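Local coordinates for angiopoietin-related protein 6 (Homo sapiens, PDB 6Y43), which probably acts as a secreted angiopoietin-related growth factor, with a calcium-binding fibrinogen-like globe domain likely to recognise partner molecules, at residues A[140-145]-A[175-180]; A[99-104]-A[201-206]; A[21-26]-A[39-44]. All coordinates share one frame; numbering follows the deposited sequence.

Interaction 1 of 3, residues A[140-145]-A[175-180]; sequences LSWHND and CAHSNL
W142 places CG anti to its backbone N (chi1 -152°) and H177 places CG anti to its carbonyl carbon (chi1 -73°); from these starts the two side chains cross at about a right angle and lay their rings face to face. The result is an offset stack between the indole five-membered ring and the imidazole, with planes only 14° apart and centroids 4.3 Å apart. H177 NE2 sits over one indole face toward the rim, while W142 CE3 lies over the imidazole, 3.4 Å from H177 CD2. W142 CB adds a CH-pi contact over the imidazole, 3.8 Å from its centroid. A water bridges W142 N and H177 ND1, 2.8 Å from ND1, which is likely to restrain the rotation of the imidazole. This part of the fibrinogen-like fold is all loop and 3-10 turn, and holds C175 of the C162–C175 disulfide; the cis peptide preceding C175 is a recurring feature of the family, and in relatives such as ficolins it borders a ligand pocket. H143, beside W142 in the turn, receives H177 N at NE2 (3.1 Å) through a bent bond tilted from the ring plane. Its ND1 donates to W171 O, an arrangement consistent with a neutral ring protonated on ND1. A176 CB meets the H143 ring at its edge, 3.5 Å from CE1. S178 OG, hydrogen-bonded to S139 O, touches L140 CD1 at 3.5 Å, and the leucine continues onto L97 of strand 95-102.

Interaction 2 of 3, residues A[99-104]-A[201-206]; sequences VLLEDW and AEFRGG
D103 and R204 meet in a salt bridge made by a single oxygen: R204 NH1 donates to D103 OD2 at 2.8 Å. The acceptor lies close to the guanidinium plane, but the donor approaches OD2 from above the carboxylate, 59° out of its plane, and the two planar groups are turned 84° apart. The arginine chain is bent at chi2, which brings CD to 3.5 Å from D103 OD2, and again at chi3. The other carboxylate oxygen, D103 OD1, accepts from R107 N and more weakly from G105 N, so both oxygens of this buried aspartate are satisfied. Y208 gives the guanidinium a second partner by a cation-pi contact. One residue earlier, E102 turns away and spends its carboxylate on salt bridges with R211 and K212.

Beside the salt bridge is an apolar contact. L101 and F203 slide past each other in opposite directions, with F203 CD2 3.9 Å from L101 CD1, and D103 N comes to the ring edge, 4.1 Å from F203 CE2. R204 CG stands over the centre of one face of the same ring. The contact joins the end of strand 95-102, in the antiparallel sheet of the domain, to the long loop leading to strand 212-219. Backbone N-H groups hold one carboxylate oxygen and an arginine meets the other, so D103 probably remains ionised despite its burial, and R107 N and R204 together are likely to fix its orientation.

Interaction 3 of 3, residues A[21-26]-A[39-44]; sequences EQSGVY and CEQQLE
The side chains and main chains of 21-26 and 39-44 meet at the open end of a beta hairpin, where strands 24-30 and 33-40 of the fibrinogen-like domain part into their flanking turns. G24 and C39 form an antiparallel hydrogen-bonded pair, C39 N to G24 O at 2.8 Å and G24 N to C39 O at 3.3 Å. Beyond this pair side chains take over the bridging. S23 OG accepts the almost straight bond of Q41 N at 2.9 Å, and Q42 NE2 reaches E21 O at 2.9 Å, in the carbonyl plane and on a lone pair. The hairpin is also tied to helix 12-17, since C39 is disulfide-bonded to C12. Its SG lies obliquely by the Y26 ring, 36° off the normal and 3.3 Å from CD1, a sulfur-aromatic contact. At the far end of the ring, Y26 OH donates to Q22 O at 2.7 Å, linking the strand to the residues just before it. There the tyrosine meets the Q41 amide tip to tip, ring and amide planes 81° apart; Q41 is held elsewhere too, OE1 by G47 N and NE2 weakly by C12 O. An alanine in place of Y26 would probably leave Q22 O without its hydroxyl donor and open a gap beside the disulfide sulfur. On the other side of the contact, E40, its chain bent at chi2, has OE2 on a water that also bonds S23 OG. That same OE2 accepts Q42 N at 3.0 Å and L43 N at 2.9 Å, both on its anti side but from opposite faces of the carboxylate plane.

In the fold
From the N terminus, interaction 3 closes first, joining the two ends of the hairpin 24-30/33-40 before the other contacts begin. Interaction 2 then opens at 99-104 on strand 95-102 and closes only at 201-206, spanning almost a hundred residues. Interaction 1 falls wholly within that span, 140-145 meeting 175-180 with helix 162-166 in the chain between them. Interactions 1 and 2 touch directly: H177 O probably accepts from A201 N, and L180 packs on V99 and L101. At the sheet, L43 of interaction 3 packs against L100 of interaction 2. Interactions 1 and 3 lie on opposite sides of the chain's centre, their own centres about 27 Å apart.

Interaction 1 of 3, residues A[140-145]-A[175-180]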
loop_
_atom_site.group_PDB
_atom_site.type_symbol
_atom_site.label_atom_id
_atom_site.label_comp_id
_atom_site.label_asym_id
_atom_site.label_seq_id
_atom_site.Cartn_x
_atom_site.Cartn_y
_atom_site.Cartn_z
ATOM N N LEU A 140 -10.090 5.792 -0.314
ATOM C CA LEU A 140 -9.686 4.930 -1.416
ATOM C C LEU A 140 -10.849 4.448 -2.283
ATOM O O LEU A 140 -10.612 3.978 -3.393
ATOM C CB LEU A 140 -8.930 3.699 -0.897
ATOM C CG LEU A 140 -8.020 2.957 -1.864
ATOM C CD1 LEU A 140 -6.874 3.759 -2.452
ATOM C CD2 LEU A 140 -7.491 1.697 -1.145
ATOM N N SER A 141 -12.093 4.574 -1.835
ATOM C CA SER A 141 -13.191 3.997 -2.600
ATOM C C SER A 141 -13.336 4.669 -3.955
ATOM O O SER A 141 -13.743 4.018 -4.920
ATOM C CB SER A 141 -14.490 4.092 -1.798
ATOM O OG SER A 141 -14.664 2.912 -1.029
ATOM N N TRP A 142 -12.975 5.957 -4.057
ATOM C CA TRP A 142 -13.070 6.628 -5.360
ATOM C C TRP A 142 -12.144 6.020 -6.394
ATOM O O TRP A 142 -12.302 6.287 -7.598
ATOM C CB TRP A 142 -12.737 8.097 -5.208
ATOM C CG TRP A 142 -13.402 9.012 -6.231
ATOM C CD1 TRP A 142 -14.691 8.953 -6.659
ATOM C CD2 TRP A 142 -12.803 10.122 -6.890
ATOM N NE1 TRP A 142 -14.939 9.969 -7.571
ATOM C CE2 TRP A 142 -13.790 10.702 -7.718
ATOM C CE3 TRP A 142 -11.518 10.683 -6.879
ATOM C CZ2 TRP A 142 -13.528 11.789 -8.517
ATOM C CZ3 TRP A 142 -11.268 11.787 -7.682
ATOM C CH2 TRP A 142 -12.259 12.318 -8.489
ATOM N N HIS A 143 -11.183 5.212 -5.968
ATOM C CA HIS A 143 -10.217 4.607 -6.859
ATOM C C HIS A 143 -10.582 3.188 -7.244
ATOM O O HIS A 143 -9.870 2.561 -8.033
ATOM C CB HIS A 143 -8.864 4.642 -6.176
ATOM C CG HIS A 143 -8.410 6.036 -5.912
ATOM N ND1 HIS A 143 -7.797 6.799 -6.877
ATOM C CD2 HIS A 143 -8.571 6.846 -4.841
ATOM C CE1 HIS A 143 -7.525 7.995 -6.385
ATOM N NE2 HIS A 143 -7.984 8.051 -5.150
ATOM N N ASN A 144 -11.688 2.682 -6.714
ATOM C CA ASN A 144 -12.143 1.345 -7.071
ATOM C C ASN A 144 -12.352 1.213 -8.582
ATOM O O ASN A 144 -12.917 2.102 -9.232
ATOM C CB ASN A 144 -13.435 1.091 -6.316
ATOM C CG ASN A 144 -13.749 -0.348 -6.129
ATOM O OD1 ASN A 144 -13.112 -1.225 -6.713
ATOM N ND2 ASN A 144 -14.715 -0.611 -5.259
ATOM N N ASP A 145 -11.894 0.086 -9.129
ATOM C CA ASP A 145 -12.058 -0.236 -10.549
ATOM C C ASP A 145 -11.447 0.840 -11.428
ATOM O O ASP A 145 -11.972 1.148 -12.509
ATOM C CB ASP A 145 -13.534 -0.435 -10.911
ATOM C CG ASP A 145 -13.736 -1.125 -12.256
ATOM O OD1 ASP A 145 -12.796 -1.750 -12.790
ATOM O OD2 ASP A 145 -14.865 -1.001 -12.778
ATOM N N CYS A 175 -8.431 13.736 -9.618
ATOM C CA CYS A 175 -7.336 12.774 -9.718
ATOM C C CYS A 175 -7.308 11.795 -8.564
ATOM O O CYS A 175 -7.077 10.587 -8.758
ATOM C CB CYS A 175 -5.977 13.468 -9.741
ATOM S SG CYS A 175 -5.561 14.080 -11.388
ATOM N N ALA A 176 -7.503 12.301 -7.336
ATOM C CA ALA A 176 -7.374 11.390 -6.209
ATOM C C ALA A 176 -7.974 11.908 -4.910
ATOM O O ALA A 176 -7.825 13.079 -4.541
ATOM C CB ALA A 176 -5.901 11.036 -5.940
ATOM N N HIS A 177 -8.576 10.971 -4.198
ATOM C CA HIS A 177 -8.875 11.140 -2.784
ATOM C C HIS A 177 -7.714 10.709 -1.891
ATOM O O HIS A 177 -7.653 11.136 -0.739
ATOM C CB HIS A 177 -10.136 10.357 -2.439
ATOM C CG HIS A 177 -11.387 10.993 -2.963
ATOM N ND1 HIS A 177 -12.641 10.502 -2.694
ATOM C CD2 HIS A 177 -11.565 12.058 -3.784
ATOM C CE1 HIS A 177 -13.545 11.257 -3.298
ATOM N NE2 HIS A 177 -12.915 12.212 -3.959
ATOM N N SER A 178 -6.809 9.868 -2.386
ATOM C CA SER A 178 -5.637 9.450 -1.634
ATOM C C SER A 178 -4.454 9.395 -2.587
ATOM O O SER A 178 -4.623 9.130 -3.774
ATOM C CB SER A 178 -5.852 8.090 -0.973
ATOM O OG SER A 178 -6.362 7.119 -1.846
ATOM N N ASN A 179 -3.254 9.671 -2.073
ATOM C CA ASN A 179 -2.080 9.745 -2.936
ATOM C C ASN A 179 -0.884 9.199 -2.168
ATOM O O ASN A 179 0.140 9.854 -2.015
ATOM C CB ASN A 179 -1.841 11.181 -3.393
ATOM C CG ASN A 179 -0.784 11.304 -4.472
ATOM O OD1 ASN A 179 -0.749 10.514 -5.411
ATOM N ND2 ASN A 179 0.075 12.321 -4.346
ATOM N N LEU A 180 -1.008 7.956 -1.713
ATOM C CA LEU A 180 -0.016 7.451 -0.772
ATOM C C LEU A 180 1.331 7.202 -1.424
ATOM O O LEU A 180 2.329 7.105 -0.704
ATOM C CB LEU A 180 -0.505 6.180 -0.090
ATOM C CG LEU A 180 -1.796 6.331 0.731
ATOM C CD1 LEU A 180 -2.089 5.046 1.453
ATOM C CD2 LEU A 180 -1.727 7.522 1.685
HETATM O O HOH W 1 -13.043 7.906 -1.818
#

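Interaction 2 of 3, residues A[99-104]-A[201-206]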
loop_
_atom_site.group_PDB
_atom_site.type_symbol
_atom_site.label_atom_id
_atom_site.label_comp_id
_atom_site.label_asym_id
_atom_site.label_seq_id
_atom_site.Cartn_x
_atom_site.Cartn_y
_atom_site.Cartn_z
ATOM N N VAL A 99 -5.072 0.265 5.853
ATOM C CA VAL A 99 -4.258 1.443 5.583
ATOM C C VAL A 99 -4.005 2.115 6.914
ATOM O O VAL A 99 -4.949 2.401 7.658
ATOM C CB VAL A 99 -4.932 2.413 4.597
ATOM C CG1 VAL A 99 -4.104 3.648 4.444
ATOM C CG2 VAL A 99 -5.135 1.742 3.232
ATOM N N LEU A 100 -2.742 2.364 7.214
ATOM C CA LEU A 100 -2.339 2.984 8.470
ATOM C C LEU A 100 -1.728 4.339 8.150
ATOM O O LEU A 100 -0.846 4.427 7.288
ATOM C CB LEU A 100 -1.321 2.113 9.200
ATOM C CG LEU A 100 -1.761 0.713 9.606
ATOM C CD1 LEU A 100 -0.600 0.001 10.263
ATOM C CD2 LEU A 100 -2.940 0.763 10.560
ATOM N N LEU A 101 -2.175 5.382 8.853
ATOM C CA LEU A 101 -1.738 6.744 8.605
ATOM C C LEU A 101 -1.313 7.403 9.907
ATOM O O LEU A 101 -1.899 7.146 10.962
ATOM C CB LEU A 101 -2.868 7.573 7.992
ATOM C CG LEU A 101 -3.606 6.932 6.815
ATOM C CD1 LEU A 101 -4.845 7.733 6.510
ATOM C CD2 LEU A 101 -2.669 6.878 5.590
ATOM N N GLU A 102 -0.318 8.288 9.818
ATOM C CA GLU A 102 0.062 9.129 10.949
ATOM C C GLU A 102 0.405 10.523 10.447
ATOM O O GLU A 102 1.203 10.667 9.512
ATOM C CB GLU A 102 1.260 8.534 11.701
ATOM C CG GLU A 102 1.708 9.270 12.945
ATOM C CD GLU A 102 2.928 8.624 13.607
ATOM O OE1 GLU A 102 3.162 7.405 13.375
ATOM O OE2 GLU A 102 3.665 9.334 14.351
ATOM N N ASP A 103 -0.140 11.538 11.125
ATOM C CA ASP A 103 0.185 12.920 10.808
ATOM C C ASP A 103 1.362 13.401 11.653
ATOM O O ASP A 103 1.921 12.675 12.486
ATOM C CB ASP A 103 -1.054 13.820 10.915
ATOM C CG ASP A 103 -1.475 14.187 12.343
ATOM O OD1 ASP A 103 -0.732 13.981 13.329
ATOM O OD2 ASP A 103 -2.618 14.713 12.450
ATOM N N TRP A 104 1.802 14.624 11.370
ATOM C CA TRP A 104 3.003 15.146 12.004
ATOM C C TRP A 104 2.755 15.582 13.444
ATOM O O TRP A 104 3.712 15.921 14.145
ATOM C CB TRP A 104 3.584 16.293 11.177
ATOM C CG TRP A 104 4.223 15.785 9.914
ATOM C CD1 TRP A 104 3.605 15.547 8.722
ATOM C CD2 TRP A 104 5.601 15.430 9.729
ATOM N NE1 TRP A 104 4.508 15.063 7.803
ATOM C CE2 TRP A 104 5.743 14.992 8.392
ATOM C CE3 TRP A 104 6.725 15.434 10.564
ATOM C CZ2 TRP A 104 6.967 14.565 7.872
ATOM C CZ3 TRP A 104 7.943 15.016 10.050
ATOM C CH2 TRP A 104 8.053 14.576 8.716
ATOM N N ALA A 201 -7.721 12.181 1.809
ATOM C CA ALA A 201 -8.620 13.332 1.837
ATOM C C ALA A 201 -9.330 13.477 3.177
ATOM O O ALA A 201 -9.505 14.591 3.677
ATOM C CB ALA A 201 -9.661 13.219 0.729
ATOM N N GLU A 202 -9.807 12.376 3.741
ATOM C CA GLU A 202 -10.617 12.448 4.942
ATOM C C GLU A 202 -9.787 12.391 6.225
ATOM O O GLU A 202 -10.363 12.334 7.326
ATOM C CB GLU A 202 -11.662 11.324 4.922
ATOM C CG GLU A 202 -13.037 11.815 5.359
ATOM C CD GLU A 202 -14.078 10.716 5.422
ATOM O OE1 GLU A 202 -14.284 10.052 4.356
ATOM O OE2 GLU A 202 -14.673 10.554 6.541
ATOM N N PHE A 203 -8.445 12.405 6.117
ATOM C CA PHE A 203 -7.567 12.478 7.293
ATOM C C PHE A 203 -6.447 13.465 6.986
ATOM O O PHE A 203 -5.408 13.065 6.445
ATOM C CB PHE A 203 -7.007 11.124 7.682
ATOM C CG PHE A 203 -6.140 11.155 8.911
ATOM C CD1 PHE A 203 -6.675 11.476 10.152
ATOM C CD2 PHE A 203 -4.802 10.844 8.834
ATOM C CE1 PHE A 203 -5.866 11.490 11.276
ATOM C CE2 PHE A 203 -4.003 10.838 9.958
ATOM C CZ PHE A 203 -4.529 11.176 11.174
ATOM N N ARG A 204 -6.693 14.745 7.314
ATOM C CA ARG A 204 -5.837 15.921 7.189
ATOM C C ARG A 204 -5.910 16.553 5.792
ATOM O O ARG A 204 -5.462 17.692 5.620
ATOM C CB ARG A 204 -4.370 15.636 7.557
ATOM C CG ARG A 204 -4.189 15.027 8.974
ATOM C CD ARG A 204 -4.897 15.848 10.094
ATOM N NE ARG A 204 -4.604 17.267 9.962
ATOM C CZ ARG A 204 -3.516 17.870 10.417
ATOM N NH1 ARG A 204 -2.595 17.194 11.078
ATOM N NH2 ARG A 204 -3.355 19.162 10.193
ATOM N N GLY A 205 -6.476 15.880 4.803
ATOM C CA GLY A 205 -6.850 16.549 3.581
ATOM C C GLY A 205 -5.814 16.473 2.484
ATOM O O GLY A 205 -4.677 16.049 2.673
ATOM N N GLY A 206 -6.234 16.948 1.309
ATOM C CA GLY A 206 -5.432 16.893 0.111
ATOM C C GLY A 206 -4.261 17.858 0.074
ATOM O O GLY A 206 -3.396 17.701 -0.789
#

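Interaction 3 of 3, residues A[21-26]-A[39-44]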
loop_
_atom_site.group_PDB
_atom_site.type_symbol
_atom_site.label_atom_id
_atom_site.label_comp_id
_atom_site.label_asym_id
_atom_site.label_seq_id
_atom_site.Cartn_x
_atom_site.Cartn_y
_atom_site.Cartn_z
ATOM N N GLU A 21 5.461 -13.288 17.100
ATOM C CA GLU A 21 4.711 -12.123 17.546
ATOM C C GLU A 21 5.443 -10.807 17.312
ATOM O O GLU A 21 4.878 -9.744 17.591
ATOM C CB GLU A 21 4.404 -12.246 19.044
ATOM C CG GLU A 21 4.104 -13.646 19.531
ATOM C CD GLU A 21 3.497 -13.651 20.934
ATOM O OE1 GLU A 21 2.435 -14.283 21.124
ATOM O OE2 GLU A 21 4.082 -13.010 21.840
ATOM N N GLN A 22 6.689 -10.840 16.831
ATOM C CA GLN A 22 7.484 -9.629 16.687
ATOM C C GLN A 22 7.437 -9.143 15.246
ATOM O O GLN A 22 7.710 -9.905 14.312
ATOM C CB GLN A 22 8.947 -9.851 17.068
ATOM C CG GLN A 22 9.213 -10.145 18.499
ATOM C CD GLN A 22 10.683 -10.432 18.704
ATOM O OE1 GLN A 22 11.180 -11.499 18.331
ATOM N NE2 GLN A 22 11.391 -9.466 19.243
ATOM N N SER A 23 7.133 -7.869 15.070
ATOM C CA SER A 23 7.191 -7.302 13.737
ATOM C C SER A 23 8.632 -7.274 13.241
ATOM O O SER A 23 9.585 -7.224 14.017
ATOM C CB SER A 23 6.573 -5.906 13.754
ATOM O OG SER A 23 5.226 -6.000 14.212
ATOM N N GLY A 24 8.777 -7.347 11.932
ATOM C CA GLY A 24 10.080 -7.328 11.305
ATOM C C GLY A 24 9.979 -7.917 9.915
ATOM O O GLY A 24 8.896 -8.047 9.359
ATOM N N VAL A 25 11.145 -8.262 9.366
ATOM C CA VAL A 25 11.230 -8.791 8.006
ATOM C C VAL A 25 11.054 -10.307 8.019
ATOM O O VAL A 25 11.745 -11.031 8.766
ATOM C CB VAL A 25 12.556 -8.382 7.342
ATOM C CG1 VAL A 25 12.627 -8.917 5.903
ATOM C CG2 VAL A 25 12.718 -6.900 7.352
ATOM N N TYR A 26 10.112 -10.790 7.205
ATOM C CA TYR A 26 9.838 -12.207 7.040
ATOM C C TYR A 26 9.965 -12.583 5.574
ATOM O O TYR A 26 9.793 -11.747 4.682
ATOM C CB TYR A 26 8.433 -12.582 7.526
ATOM C CG TYR A 26 8.203 -12.496 9.009
ATOM C CD1 TYR A 26 8.218 -11.279 9.677
ATOM C CD2 TYR A 26 7.933 -13.635 9.752
ATOM C CE1 TYR A 26 7.988 -11.209 11.044
ATOM C CE2 TYR A 26 7.707 -13.558 11.124
ATOM C CZ TYR A 26 7.739 -12.352 11.757
ATOM O OH TYR A 26 7.502 -12.290 13.116
ATOM N N CYS A 39 6.328 -7.718 8.183
ATOM C CA CYS A 39 5.090 -8.187 8.797
ATOM C C CYS A 39 4.816 -7.354 10.038
ATOM O O CYS A 39 5.682 -7.258 10.918
ATOM C CB CYS A 39 5.176 -9.653 9.243
ATOM S SG CYS A 39 5.391 -10.918 8.017
ATOM N N GLU A 40 3.624 -6.750 10.099
ATOM C CA GLU A 40 3.114 -6.099 11.305
ATOM C C GLU A 40 2.397 -7.177 12.119
ATOM O O GLU A 40 1.332 -7.668 11.727
ATOM C CB GLU A 40 2.188 -4.935 10.946
ATOM C CG GLU A 40 1.388 -4.426 12.129
ATOM C CD GLU A 40 2.277 -3.954 13.241
ATOM O OE1 GLU A 40 3.113 -3.056 13.004
ATOM O OE2 GLU A 40 2.118 -4.472 14.360
ATOM N N GLN A 41 2.999 -7.584 13.231
ATOM C CA GLN A 41 2.496 -8.734 13.968
ATOM C C GLN A 41 1.754 -8.385 15.252
ATOM O O GLN A 41 1.370 -9.300 15.983
ATOM C CB GLN A 41 3.644 -9.687 14.319
ATOM C CG GLN A 41 4.375 -10.226 13.111
ATOM C CD GLN A 41 3.531 -11.134 12.246
ATOM O OE1 GLN A 41 2.391 -10.826 11.911
ATOM N NE2 GLN A 41 4.107 -12.255 11.841
ATOM N N GLN A 42 1.555 -7.115 15.558
ATOM C CA GLN A 42 0.844 -6.734 16.781
ATOM C C GLN A 42 -0.457 -5.999 16.517
ATOM O O GLN A 42 -1.475 -6.305 17.144
ATOM C CB GLN A 42 1.746 -5.860 17.658
ATOM C CG GLN A 42 2.839 -6.614 18.341
ATOM C CD GLN A 42 2.312 -7.570 19.396
ATOM O OE1 GLN A 42 1.573 -7.176 20.305
ATOM N NE2 GLN A 42 2.670 -8.845 19.267
ATOM N N LEU A 43 -0.470 -5.053 15.589
ATOM C CA LEU A 43 -1.678 -4.259 15.379
ATOM C C LEU A 43 -2.833 -5.107 14.857
ATOM O O LEU A 43 -2.691 -5.872 13.895
ATOM C CB LEU A 43 -1.369 -3.104 14.426
ATOM C CG LEU A 43 -2.476 -2.104 14.094
ATOM C CD1 LEU A 43 -1.878 -0.715 13.937
ATOM C CD2 LEU A 43 -3.164 -2.545 12.832
ATOM N N GLU A 44 -3.991 -4.949 15.503
ATOM C CA GLU A 44 -5.234 -5.621 15.129
ATOM C C GLU A 44 -5.020 -7.109 14.892
ATOM O O GLU A 44 -5.425 -7.681 13.878
ATOM C CB GLU A 44 -5.852 -4.955 13.907
ATOM C CG GLU A 44 -6.539 -3.678 14.274
ATOM C CD GLU A 44 -7.200 -3.023 13.088
ATOM O OE1 GLU A 44 -7.807 -3.754 12.291
ATOM O OE2 GLU A 44 -7.086 -1.790 12.946
HETATM O O HOH W 2 4.338 -4.124 16.084
#